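Local coordinates for putative capsular polysaccharide biosynthesis protein (Streptococcus pneumoniae serotype 4, PDB 6EWJ) that probably acts as a pyridoxal phosphate-dependent sugar aminotransferase in the biosynthesis of teichoic acid, at residues A[63-68]-A[90-95]; A[70-75]-A[98-103]; A[75-80]-A[129-134]. One frame throughout, in Å; residues are numbered along the deposited sequence.

Contact 1. Residues A[63-68]-A[90-95]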
loop_
_atom_site.group_PDB
_atom_site.type_symbol
_atom_site.label_atom_id
_atom_site.label_comp_id
_atom_site.label_asym_id
_atom_site.label_seq_id
_atom_site.Cartn_x
_atom_site.Cartn_y
_atom_site.Cartn_z
ATOM N N SER A 63 2.282 -2.149 -5.674
ATOM C CA SER A 63 2.373 -3.587 -5.912
ATOM C C SER A 63 1.445 -3.957 -7.045
ATOM O O SER A 63 0.509 -3.174 -7.385
ATOM C CB SER A 63 2.017 -4.453 -4.663
ATOM O OG SER A 63 0.628 -4.465 -4.410
ATOM N N ALA A 64 1.715 -5.096 -7.673
ATOM C CA ALA A 64 0.775 -5.666 -8.600
ATOM C C ALA A 64 -0.519 -6.050 -7.909
ATOM O O ALA A 64 -1.584 -6.057 -8.554
ATOM C CB ALA A 64 1.376 -6.895 -9.295
ATOM N N THR A 65 -0.425 -6.516 -6.658
ATOM C CA THR A 65 -1.587 -6.917 -5.925
ATOM C C THR A 65 -2.534 -5.728 -5.764
ATOM O O THR A 65 -3.748 -5.892 -5.974
ATOM C CB THR A 65 -1.222 -7.469 -4.523
ATOM O OG1 THR A 65 -0.361 -8.588 -4.658
ATOM C CG2 THR A 65 -2.428 -7.942 -3.791
ATOM N N ALA A 66 -1.975 -4.548 -5.395
ATOM C CA ALA A 66 -2.741 -3.305 -5.403
ATOM C C ALA A 66 -3.410 -3.019 -6.743
ATOM O O ALA A 66 -4.587 -2.612 -6.783
ATOM C CB ALA A 66 -1.890 -2.132 -4.969
ATOM N N ALA A 67 -2.654 -3.175 -7.853
ATOM C CA ALA A 67 -3.180 -2.890 -9.170
ATOM C C ALA A 67 -4.333 -3.789 -9.528
ATOM O O ALA A 67 -5.380 -3.333 -9.997
ATOM C CB ALA A 67 -2.077 -3.003 -10.229
ATOM N N LEU A 68 -4.151 -5.102 -9.317
ATOM C CA LEU A 68 -5.213 -6.064 -9.626
ATOM C C LEU A 68 -6.456 -5.807 -8.758
ATOM O O LEU A 68 -7.592 -5.736 -9.255
ATOM C CB LEU A 68 -4.712 -7.494 -9.445
ATOM C CG LEU A 68 -5.451 -8.655 -10.104
ATOM C CD1 LEU A 68 -5.699 -8.464 -11.602
ATOM C CD2 LEU A 68 -4.687 -9.963 -9.836
ATOM N N TYR A 90 -0.230 -17.956 -8.549
ATOM C CA TYR A 90 0.190 -17.425 -7.288
ATOM C C TYR A 90 -1.019 -16.954 -6.462
ATOM O O TYR A 90 -2.011 -16.480 -7.033
ATOM C CB TYR A 90 1.139 -16.245 -7.527
ATOM C CG TYR A 90 1.756 -15.687 -6.241
ATOM C CD1 TYR A 90 2.491 -16.496 -5.369
ATOM C CD2 TYR A 90 1.687 -14.323 -5.957
ATOM C CE1 TYR A 90 3.074 -15.978 -4.198
ATOM C CE2 TYR A 90 2.257 -13.806 -4.782
ATOM C CZ TYR A 90 2.940 -14.634 -3.912
ATOM O OH TYR A 90 3.532 -14.060 -2.778
ATOM N N THR A 91 -0.938 -17.046 -5.129
ATOM C CA THR A 91 -2.071 -16.658 -4.300
ATOM C C THR A 91 -2.645 -15.242 -4.599
ATOM O O THR A 91 -3.863 -15.047 -4.524
ATOM C CB THR A 91 -1.771 -16.749 -2.783
ATOM O OG1 THR A 91 -2.950 -16.409 -2.060
ATOM C CG2 THR A 91 -0.613 -15.858 -2.350
ATOM N N ALA A 92 -1.758 -14.275 -4.868
ATOM C CA ALA A 92 -2.155 -12.900 -5.118
ATOM C C ALA A 92 -3.158 -12.702 -6.292
ATOM O O ALA A 92 -3.961 -11.758 -6.233
ATOM C CB ALA A 92 -0.945 -12.058 -5.313
ATOM N N SER A 93 -3.155 -13.604 -7.285
ATOM C CA SER A 93 -4.156 -13.547 -8.369
ATOM C C SER A 93 -5.575 -13.748 -7.814
ATOM O O SER A 93 -6.527 -13.277 -8.421
ATOM C CB SER A 93 -3.886 -14.585 -9.496
ATOM O OG SER A 93 -2.497 -14.769 -9.786
ATOM N N CYS A 94 -5.699 -14.490 -6.729
ATOM C CA CYS A 94 -6.960 -14.915 -6.168
ATOM C C CYS A 94 -7.397 -14.165 -4.927
ATOM O O CYS A 94 -8.601 -13.910 -4.734
ATOM C CB CYS A 94 -6.871 -16.408 -5.871
ATOM S SG CYS A 94 -8.500 -17.176 -5.575
ATOM N N SER A 95 -6.440 -13.852 -4.059
ATOM C CA SER A 95 -6.734 -13.184 -2.802
ATOM C C SER A 95 -7.477 -11.870 -2.991
ATOM O O SER A 95 -8.363 -11.542 -2.211
ATOM C CB SER A 95 -5.452 -12.890 -2.032
ATOM O OG SER A 95 -4.605 -12.038 -2.751
#
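Thr65 and Leu68, one turn apart on a helix, meet Ala92 and Ser93 in the first turn of a second helix, and the two ends of this small interface differ in exposure. At the buried end the CD2 methyl of Leu68 lies 3.9 Å from Ser93 CA and meets only backbone atoms of 90-95 (Ser93 CA, Ser93 O and Ala92 O); Val96 and Ser198 are its further neighbours. The leucine reaches there because CG stands opposite the backbone N (chi1 -161°), which carries the isobutyl group across to the neighbouring helix. Ser93 points its CB away, and its OG bonds to Thr89 OG1 and Asp176 OD2. The partly exposed end has the shortest approach, Thr65 OG1 to Ala92 CB at 3.6 Å, where a hydroxyl grazes a methyl; His238 of the second subunit packs on Thr65 here. Ser63 caps the first helix, its OG accepting from Ala66 N at 2.8 Å in a nearly straight bond (173°). Ala64 and Thr65 both bind pyridoxal 5'-phosphate, although this chain holds none. The contact uses only van der Waals touches and no polar bond between the segments, which is consistent with leaving the helix start to bind the phosphate-bearing cofactor.

Contact 2. Residues A[70-75]-A[98-103]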
loop_
_atom_site.group_PDB
_atom_site.type_symbol
_atom_site.label_atom_id
_atom_site.label_comp_id
_atom_site.label_asym_id
_atom_site.label_seq_id
_atom_site.Cartn_x
_atom_site.Cartn_y
_atom_site.Cartn_z
ATOM N N LEU A 70 -7.350 -2.909 -7.489
ATOM C CA LEU A 70 -7.996 -1.661 -7.940
ATOM C C LEU A 70 -8.772 -1.838 -9.221
ATOM O O LEU A 70 -9.834 -1.255 -9.376
ATOM C CB LEU A 70 -7.026 -0.494 -8.037
ATOM C CG LEU A 70 -6.533 0.064 -6.677
ATOM C CD1 LEU A 70 -5.874 1.409 -6.917
ATOM C CD2 LEU A 70 -7.615 0.176 -5.610
ATOM N N ILE A 71 -8.258 -2.659 -10.128
ATOM C CA ILE A 71 -9.006 -2.988 -11.344
ATOM C C ILE A 71 -10.391 -3.560 -10.969
ATOM O O ILE A 71 -11.427 -3.113 -11.468
ATOM C CB ILE A 71 -8.214 -3.974 -12.242
ATOM C CG1 ILE A 71 -6.964 -3.272 -12.799
ATOM C CG2 ILE A 71 -9.099 -4.495 -13.371
ATOM C CD1 ILE A 71 -5.949 -4.187 -13.446
ATOM N N LEU A 72 -10.375 -4.547 -10.062
ATOM C CA LEU A 72 -11.611 -5.098 -9.583
ATOM C C LEU A 72 -12.493 -4.067 -8.936
ATOM O O LEU A 72 -13.702 -4.086 -9.140
ATOM C CB LEU A 72 -11.361 -6.262 -8.621
ATOM C CG LEU A 72 -10.643 -7.485 -9.164
ATOM C CD1 LEU A 72 -10.626 -8.544 -8.062
ATOM C CD2 LEU A 72 -11.289 -8.019 -10.427
ATOM N N ARG A 73 -11.912 -3.165 -8.132
ATOM C CA ARG A 73 -12.731 -2.135 -7.491
ATOM C C ARG A 73 -13.266 -1.091 -8.488
ATOM O O ARG A 73 -14.386 -0.609 -8.338
ATOM C CB ARG A 73 -12.003 -1.466 -6.327
ATOM C CG ARG A 73 -11.716 -2.423 -5.193
ATOM C CD ARG A 73 -11.044 -1.744 -4.022
ATOM N NE ARG A 73 -10.830 -2.704 -2.947
ATOM C CZ ARG A 73 -11.737 -3.155 -2.095
ATOM N NH1 ARG A 73 -12.996 -2.725 -2.084
ATOM N NH2 ARG A 73 -11.367 -4.060 -1.189
ATOM N N VAL A 74 -12.507 -0.802 -9.542
ATOM C CA VAL A 74 -12.971 0.143 -10.595
ATOM C C VAL A 74 -14.160 -0.514 -11.345
ATOM O O VAL A 74 -15.210 0.108 -11.564
ATOM C CB VAL A 74 -11.836 0.517 -11.546
ATOM C CG1 VAL A 74 -12.365 1.120 -12.842
ATOM C CG2 VAL A 74 -10.845 1.452 -10.840
ATOM N N LEU A 75 -14.015 -1.803 -11.640
ATOM C CA LEU A 75 -15.130 -2.581 -12.201
ATOM C C LEU A 75 -16.340 -2.806 -11.260
ATOM O O LEU A 75 -17.381 -3.302 -11.707
ATOM C CB LEU A 75 -14.599 -3.926 -12.702
ATOM C CG LEU A 75 -13.618 -3.847 -13.866
ATOM C CD1 LEU A 75 -13.058 -5.216 -14.145
ATOM C CD2 LEU A 75 -14.269 -3.243 -15.115
ATOM N N THR A 98 -11.220 -12.176 -3.022
ATOM C CA THR A 98 -11.840 -12.259 -1.693
ATOM C C THR A 98 -11.822 -10.876 -1.043
ATOM O O THR A 98 -12.751 -10.536 -0.290
ATOM C CB THR A 98 -11.189 -13.315 -0.785
ATOM O OG1 THR A 98 -9.857 -12.926 -0.459
ATOM C CG2 THR A 98 -11.155 -14.685 -1.480
ATOM N N HIS A 99 -10.806 -10.068 -1.331
ATOM C CA HIS A 99 -10.741 -8.721 -0.775
ATOM C C HIS A 99 -11.927 -7.855 -1.112
ATOM O O HIS A 99 -12.424 -7.114 -0.242
ATOM C CB HIS A 99 -9.488 -7.981 -1.185
ATOM C CG HIS A 99 -8.233 -8.576 -0.638
ATOM N ND1 HIS A 99 -6.989 -8.068 -0.936
ATOM C CD2 HIS A 99 -8.025 -9.632 0.191
ATOM C CE1 HIS A 99 -6.063 -8.791 -0.339
ATOM N NE2 HIS A 99 -6.667 -9.778 0.320
ATOM N N VAL A 100 -12.416 -7.950 -2.344
ATOM C CA VAL A 100 -13.570 -7.168 -2.769
ATOM C C VAL A 100 -14.887 -7.859 -2.457
ATOM O O VAL A 100 -15.961 -7.337 -2.733
ATOM C CB VAL A 100 -13.487 -6.802 -4.282
ATOM C CG1 VAL A 100 -12.225 -6.059 -4.558
ATOM C CG2 VAL A 100 -13.602 -8.048 -5.175
ATOM N N GLY A 101 -14.808 -9.068 -1.898
ATOM C CA GLY A 101 -15.968 -9.815 -1.468
ATOM C C GLY A 101 -16.627 -10.670 -2.528
ATOM O O GLY A 101 -17.710 -11.155 -2.301
ATOM N N ALA A 102 -15.990 -10.805 -3.687
ATOM C CA ALA A 102 -16.459 -11.665 -4.751
ATOM C C ALA A 102 -16.077 -13.125 -4.470
ATOM O O ALA A 102 -15.309 -13.420 -3.560
ATOM C CB ALA A 102 -15.874 -11.235 -6.091
ATOM N N THR A 103 -16.633 -14.020 -5.270
ATOM C CA THR A 103 -16.427 -15.453 -5.133
ATOM C C THR A 103 -15.423 -15.941 -6.164
ATOM O O THR A 103 -15.672 -15.839 -7.377
ATOM C CB THR A 103 -17.747 -16.211 -5.298
ATOM O OG1 THR A 103 -18.717 -15.657 -4.411
ATOM C CG2 THR A 103 -17.570 -17.713 -4.957
HETATM O O HOH W 1 -14.418 -4.398 -0.021
#
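Arg73 reaches Val100 by a simple sequence of torsions: CG is set opposite the carbonyl carbon, the chain runs extended as far as NE, and a final turn (chi4 -77°) lays the guanidinium flat against the valine. Val100 answers with CG1, the branch that lies opposite its own carbonyl carbon (chi1 -57°). This methyl touches Arg73 CG at 3.7 Å and sits over the centre of one guanidinium face, 3.8 Å from Arg73 CZ, while the two side chains slide past each other in opposite directions. Leu72 crosses the valine at about a right angle, with its CB 4.2 Å from Val100 CG1, so that the methyl is shared between an aliphatic neighbour and the flat of a cation. The guanidinium edge is left for polar partners. A water lying in its plane accepts from Arg73 NH1 at 3.0 Å and gives a weak, 3.4 Å bond to His99 O, bridging the segments. Arg73 NH2 also forms a salt bridge with Glu69, whose other carboxylate oxygen takes ND1 of His99. Beyond that, His99 NE2 bonds to Pro260 O of the second subunit and its ring stacks on Tyr262 of that subunit. Gly101 closes the helix end in a Schellman motif, with a positive phi of 87° and its N bonded back to Thr98 O. With a carboxylate and a carbonyl oxygen at its two nitrogens, the imidazole of His99 may well be protonated, and Glu69 would then balance two positive groups, linking a helix-helix contact electrostatically to the dimer interface.

Contact 3. Residues A[75-80]-A[129-134]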
loop_
_atom_site.group_PDB
_atom_site.type_symbol
_atom_site.label_atom_id
_atom_site.label_comp_id
_atom_site.label_asym_id
_atom_site.label_seq_id
_atom_site.Cartn_x
_atom_site.Cartn_y
_atom_site.Cartn_z
ATOM N N LEU A 75 -14.015 -1.803 -11.640
ATOM C CA LEU A 75 -15.130 -2.581 -12.201
ATOM C C LEU A 75 -16.340 -2.806 -11.260
ATOM O O LEU A 75 -17.381 -3.302 -11.707
ATOM C CB LEU A 75 -14.599 -3.926 -12.702
ATOM C CG LEU A 75 -13.618 -3.847 -13.866
ATOM C CD1 LEU A 75 -13.058 -5.216 -14.145
ATOM C CD2 LEU A 75 -14.269 -3.243 -15.115
ATOM N N GLU A 76 -16.200 -2.426 -9.988
ATOM C CA GLU A 76 -17.179 -2.673 -8.904
ATOM C C GLU A 76 -17.598 -4.155 -8.771
ATOM O O GLU A 76 -18.737 -4.469 -8.492
ATOM C CB GLU A 76 -18.369 -1.732 -9.020
ATOM C CG GLU A 76 -17.966 -0.266 -8.894
ATOM C CD GLU A 76 -19.120 0.664 -9.142
ATOM O OE1 GLU A 76 -19.548 0.705 -10.266
ATOM O OE2 GLU A 76 -19.632 1.372 -8.254
ATOM N N VAL A 77 -16.651 -5.046 -8.977
ATOM C CA VAL A 77 -16.840 -6.477 -8.723
ATOM C C VAL A 77 -16.919 -6.615 -7.195
ATOM O O VAL A 77 -16.049 -6.098 -6.478
ATOM C CB VAL A 77 -15.666 -7.313 -9.313
ATOM C CG1 VAL A 77 -15.711 -8.781 -8.903
ATOM C CG2 VAL A 77 -15.676 -7.219 -10.824
ATOM N N GLY A 78 -17.960 -7.272 -6.699
ATOM C CA GLY A 78 -18.124 -7.451 -5.265
ATOM C C GLY A 78 -18.954 -8.667 -4.872
ATOM O O GLY A 78 -18.978 -9.667 -5.614
ATOM N N PRO A 79 -19.604 -8.603 -3.694
ATOM C CA PRO A 79 -20.454 -9.706 -3.201
ATOM C C PRO A 79 -21.474 -10.161 -4.229
ATOM O O PRO A 79 -22.118 -9.332 -4.865
ATOM C CB PRO A 79 -21.139 -9.092 -1.984
ATOM C CG PRO A 79 -20.140 -8.104 -1.467
ATOM C CD PRO A 79 -19.534 -7.503 -2.707
ATOM N N GLY A 80 -21.565 -11.472 -4.420
ATOM C CA GLY A 80 -22.485 -12.041 -5.391
ATOM C C GLY A 80 -21.904 -12.217 -6.786
ATOM O O GLY A 80 -22.470 -12.977 -7.565
ATOM N N THR A 129 -20.589 -14.379 -13.432
ATOM C CA THR A 129 -19.203 -14.182 -13.818
ATOM C C THR A 129 -19.040 -12.768 -14.353
ATOM O O THR A 129 -19.756 -12.366 -15.284
ATOM C CB THR A 129 -18.714 -15.181 -14.888
ATOM O OG1 THR A 129 -19.115 -16.507 -14.550
ATOM C CG2 THR A 129 -17.175 -15.146 -14.979
ATOM N N LYS A 130 -18.130 -12.012 -13.725
ATOM C CA LYS A 130 -17.761 -10.663 -14.165
ATOM C C LYS A 130 -16.381 -10.534 -14.788
ATOM O O LYS A 130 -16.167 -9.662 -15.658
ATOM C CB LYS A 130 -17.828 -9.663 -13.003
ATOM C CG LYS A 130 -19.179 -9.505 -12.335
ATOM C CD LYS A 130 -20.313 -9.231 -13.309
ATOM C CE LYS A 130 -21.586 -8.883 -12.557
ATOM N NZ LYS A 130 -22.652 -8.552 -13.503
ATOM N N VAL A 131 -15.432 -11.348 -14.342
ATOM C CA VAL A 131 -14.027 -11.166 -14.695
ATOM C C VAL A 131 -13.355 -12.515 -14.844
ATOM O O VAL A 131 -13.673 -13.469 -14.111
ATOM C CB VAL A 131 -13.265 -10.349 -13.631
ATOM C CG1 VAL A 131 -11.763 -10.375 -13.860
ATOM C CG2 VAL A 131 -13.734 -8.907 -13.616
ATOM N N ILE A 132 -12.442 -12.597 -15.797
ATOM C CA ILE A 132 -11.538 -13.711 -15.931
ATOM C C ILE A 132 -10.138 -13.137 -15.735
ATOM O O ILE A 132 -9.782 -12.115 -16.361
ATOM C CB ILE A 132 -11.639 -14.392 -17.309
ATOM C CG1 ILE A 132 -13.027 -14.971 -17.500
ATOM C CG2 ILE A 132 -10.600 -15.517 -17.421
ATOM C CD1 ILE A 132 -13.387 -15.339 -18.919
ATOM N N ILE A 133 -9.345 -13.803 -14.889
ATOM C CA ILE A 133 -7.934 -13.452 -14.661
ATOM C C ILE A 133 -6.959 -14.564 -15.152
ATOM O O ILE A 133 -6.537 -15.409 -14.355
ATOM C CB ILE A 133 -7.642 -13.108 -13.148
ATOM C CG1 ILE A 133 -8.681 -12.118 -12.592
ATOM C CG2 ILE A 133 -6.216 -12.530 -12.990
ATOM C CD1 ILE A 133 -8.485 -11.732 -11.114
ATOM N N PRO A 134 -6.577 -14.558 -16.445
ATOM C CA PRO A 134 -5.459 -15.385 -16.861
ATOM C C PRO A 134 -4.139 -14.917 -16.228
ATOM O O PRO A 134 -3.968 -13.697 -16.008
ATOM C CB PRO A 134 -5.397 -15.150 -18.393
ATOM C CG PRO A 134 -6.630 -14.378 -18.760
ATOM C CD PRO A 134 -6.960 -13.605 -17.508
#
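Val77 and Lys130 bring the two backbones to their closest approach, 6.9 Å between CA atoms, where a loop without regular structure passes beside a strand. The loop begins as helix 64-74 closes in a Schellman motif, Glu76 taking a positive phi (53°) that turns the chain out of the helix. Across from it the strand is kinked: Lys130 has a psi of -32° in place of an extended value, and, consistent with this, Lys130 and Val131, although consecutive, both direct their CB atoms toward the loop. One methyl makes use of this. Val77 CG2 lies 3.9 Å from Lys130 CB and 3.8 Å from Val131 CG2, touching both residues at once. The same Val131 methyl also receives Leu75, whose CD1 approaches Val131 CG2 to 3.8 Å, so this one branch meets both Leu75 and Val77, which approach it from adjacent directions. Lys130 contributes the base of its chain alone; a bend at chi2 (-51°) carries the rest away, toward a cation-pi contact with Phe158 and a weak hydrogen bond to Gln165. Gln165 NE2, together with Ser162 OG, also binds the carbonyl oxygen of Leu75, so helix 163-168 is tied to both segments. Strand 129-132 runs parallel between strands 82-86 and 172-177, and the contact sets the turn from a covering helix into strand 82-86 against one face of this sheet, beside Val83 and Val172, the helix-to-strand joint of the seven-stranded mixed alpha/beta domain of fold type I aminotransferases.

In the fold
From the N terminus, the chain leaves strand 58-61, enters helix 64-74, and uses that helix, then the loop after it, as the first partner of all three contacts. Contact 1 closes a loop through strand 82-86 back to the first turn of helix 92-99; contact 2 closes another on the far end of the same two helices; contact 3 spans further, to strand 129-132, enclosing strand 103-107 and helix 118-124 as well. Every pair crosses along the sequence, none nests. Contacts 2 and 3 share Leu75 and are joined by a probable backbone bond from Val77 to Leu72. Contact 1 lies at the cofactor end, contacts 1 and 2 meet the second subunit, and contact 3 reaches the central sheet.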